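Outer membrane protein OMP121 (Bacteroides thetaiotaomicron, PDB 5FQ8) is a TonB-dependent receptor of the outer membrane that probably imports nutrients through its plugged beta-barrel and binds metal ions. Local coordinates at residues V138-L144 with V161-K167. Sequence-based numbering, arbitrary orientation.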
loop_
_atom_site.group_PDB
_atom_site.type_symbol
_atom_site.label_atom_id
_atom_site.label_comp_id
_atom_site.label_asym_id
_atom_site.label_seq_id
_atom_site.Cartn_x
_atom_site.Cartn_y
_atom_site.Cartn_z
ATOM N N VAL B 138 27.223 -29.350 11.544
ATOM C CA VAL B 138 27.162 -29.467 12.995
ATOM C C VAL B 138 28.114 -30.557 13.453
ATOM O O VAL B 138 28.061 -31.691 12.969
ATOM C CB VAL B 138 25.737 -29.747 13.471
ATOM C CG1 VAL B 138 25.704 -29.748 14.974
ATOM C CG2 VAL B 138 24.821 -28.696 12.922
ATOM N N ALA B 139 29.000 -30.210 14.375
ATOM C CA ALA B 139 29.797 -31.235 15.023
ATOM C C ALA B 139 29.071 -31.769 16.240
ATOM O O ALA B 139 28.812 -32.969 16.352
ATOM C CB ALA B 139 31.161 -30.675 15.411
ATOM N N ASN B 140 28.687 -30.880 17.138
ATOM C CA ASN B 140 28.082 -31.271 18.396
ATOM C C ASN B 140 26.936 -30.330 18.730
ATOM O O ASN B 140 27.027 -29.121 18.515
ATOM C CB ASN B 140 29.135 -31.266 19.498
ATOM C CG ASN B 140 28.539 -31.324 20.860
ATOM O OD1 ASN B 140 28.139 -32.380 21.311
ATOM N ND2 ASN B 140 28.481 -30.190 21.536
ATOM N N MET B 141 25.851 -30.890 19.233
ATOM C CA MET B 141 24.758 -30.112 19.786
ATOM C C MET B 141 24.542 -30.532 21.221
ATOM O O MET B 141 24.380 -31.716 21.499
ATOM C CB MET B 141 23.470 -30.307 19.000
ATOM C CG MET B 141 22.249 -29.844 19.751
ATOM S SD MET B 141 20.815 -30.110 18.764
ATOM C CE MET B 141 21.360 -29.378 17.258
ATOM N N THR B 142 24.504 -29.566 22.118
ATOM C CA THR B 142 24.278 -29.826 23.529
ATOM C C THR B 142 23.157 -28.936 24.036
ATOM O O THR B 142 23.229 -27.710 23.921
ATOM C CB THR B 142 25.552 -29.593 24.317
ATOM O OG1 THR B 142 26.450 -30.662 24.050
ATOM C CG2 THR B 142 25.271 -29.535 25.791
ATOM N N ILE B 143 22.128 -29.564 24.595
ATOM C CA ILE B 143 20.903 -28.907 25.031
ATOM C C ILE B 143 20.956 -28.776 26.540
ATOM O O ILE B 143 20.939 -29.781 27.251
ATOM C CB ILE B 143 19.670 -29.696 24.587
ATOM C CG1 ILE B 143 19.536 -29.620 23.081
ATOM C CG2 ILE B 143 18.450 -29.173 25.246
ATOM C CD1 ILE B 143 18.334 -30.268 22.569
ATOM N N LEU B 144 21.031 -27.555 27.041
ATOM C CA LEU B 144 20.971 -27.318 28.477
ATOM C C LEU B 144 19.509 -27.146 28.862
ATOM O O LEU B 144 18.857 -26.190 28.436
ATOM C CB LEU B 144 21.788 -26.086 28.854
ATOM C CG LEU B 144 23.213 -26.110 28.331
ATOM C CD1 LEU B 144 23.922 -24.848 28.707
ATOM C CD2 LEU B 144 23.912 -27.285 28.926
ATOM N N VAL B 161 18.689 -23.838 26.570
ATOM C CA VAL B 161 19.713 -23.431 25.621
ATOM C C VAL B 161 20.023 -24.590 24.693
ATOM O O VAL B 161 20.153 -25.731 25.141
ATOM C CB VAL B 161 20.995 -22.968 26.336
ATOM C CG1 VAL B 161 22.031 -22.637 25.318
ATOM C CG2 VAL B 161 20.717 -21.774 27.202
ATOM N N VAL B 162 20.138 -24.306 23.410
ATOM C CA VAL B 162 20.578 -25.286 22.428
ATOM C C VAL B 162 21.944 -24.843 21.932
ATOM O O VAL B 162 22.046 -24.009 21.028
ATOM C CB VAL B 162 19.599 -25.427 21.264
ATOM C CG1 VAL B 162 20.218 -26.295 20.228
ATOM C CG2 VAL B 162 18.306 -26.013 21.732
ATOM N N MET B 163 22.996 -25.390 22.518
ATOM C CA MET B 163 24.353 -25.049 22.130
ATOM C C MET B 163 24.766 -25.907 20.950
ATOM O O MET B 163 24.902 -27.123 21.082
ATOM C CB MET B 163 25.310 -25.255 23.294
ATOM C CG MET B 163 25.355 -24.125 24.263
ATOM S SD MET B 163 26.189 -24.641 25.742
ATOM C CE MET B 163 27.559 -25.559 25.051
ATOM N N ILE B 164 24.981 -25.289 19.829
ATOM C CA ILE B 164 25.487 -25.983 18.654
ATOM C C ILE B 164 26.971 -25.675 18.495
ATOM O O ILE B 164 27.439 -24.602 18.879
ATOM C CB ILE B 164 24.667 -25.592 17.411
ATOM C CG1 ILE B 164 23.267 -26.173 17.530
ATOM C CG2 ILE B 164 25.306 -26.087 16.137
ATOM C CD1 ILE B 164 22.449 -25.972 16.295
ATOM N N THR B 165 27.737 -26.652 18.004
ATOM C CA THR B 165 29.156 -26.456 17.728
ATOM C C THR B 165 29.463 -26.965 16.332
ATOM O O THR B 165 29.187 -28.124 16.015
ATOM C CB THR B 165 30.041 -27.156 18.755
ATOM O OG1 THR B 165 29.781 -26.634 20.058
ATOM C CG2 THR B 165 31.476 -26.909 18.438
ATOM N N THR B 166 30.029 -26.105 15.508
ATOM C CA THR B 166 30.228 -26.391 14.099
ATOM C C THR B 166 31.600 -27.011 13.849
ATOM O O THR B 166 32.519 -26.897 14.660
ATOM C CB THR B 166 30.054 -25.103 13.306
ATOM O OG1 THR B 166 30.774 -24.055 13.959
ATOM C CG2 THR B 166 28.608 -24.708 13.275
ATOM N N LYS B 167 31.734 -27.679 12.707
ATOM C CA LYS B 167 32.960 -28.413 12.406
ATOM C C LYS B 167 34.112 -27.466 12.098
ATOM O O LYS B 167 33.917 -26.378 11.561
ATOM C CB LYS B 167 32.741 -29.351 11.223
ATOM C CG LYS B 167 31.812 -30.513 11.499
ATOM C CD LYS B 167 31.333 -31.143 10.216
ATOM C CE LYS B 167 30.543 -32.404 10.465
ATOM N NZ LYS B 167 30.106 -33.063 9.207
#
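A139 and N140 both give their backbone N-H to one acceptor, the carbonyl oxygen of T165, and so form a classic beta bulge in an otherwise regular antiparallel pair, an instance of how a bulge absorbs one extra residue while the strands stay paired. T165 O lies 2.7 Å from A139 N and 3.0 Å from N140 N, the second donor on a lone pair, and the extra residue shifts the register by one before V138 meets T166. Beyond the bulge the ladder is even: N140, T142 and L144 stand in hydrogen-bonded pairs with T165, M163 and V161, and T142 N donates to M163 O at 2.7 Å. The two faces of the ribbon differ in kind. On one, M141, I143, V162 and I164 form a buried apolar layer. M141 extends with CG anti to its backbone N (chi1 164°) and then bends at chi3 (-49°), which carries CE alongside the outer end of I164, 3.7 Å from I164 CD1, while M141 CG lies 4.1 Å from V162 CG1. An alanine in place of M141 would probably leave I164 CD1 and V162 CG1 without these apolar neighbours and open a gap in the layer. The other face, with N140, T142, L144, M163 and T165 partly exposed and V161 buried, is mixed in chemistry: N140 ND2 donates to T142 OG1 at 3.3 Å, and M163 SD packs against L144 CD1 at 3.7 Å. Away from the metal and lipid sites, this pairing is plain sheet packing within the plug, the domain that fills the barrel of TonB-dependent receptors. The two strands form the middle of a four-stranded mixed sheet, with strand 44-48 antiparallel beside 138-144 and strand 101-103 parallel beside 161-166.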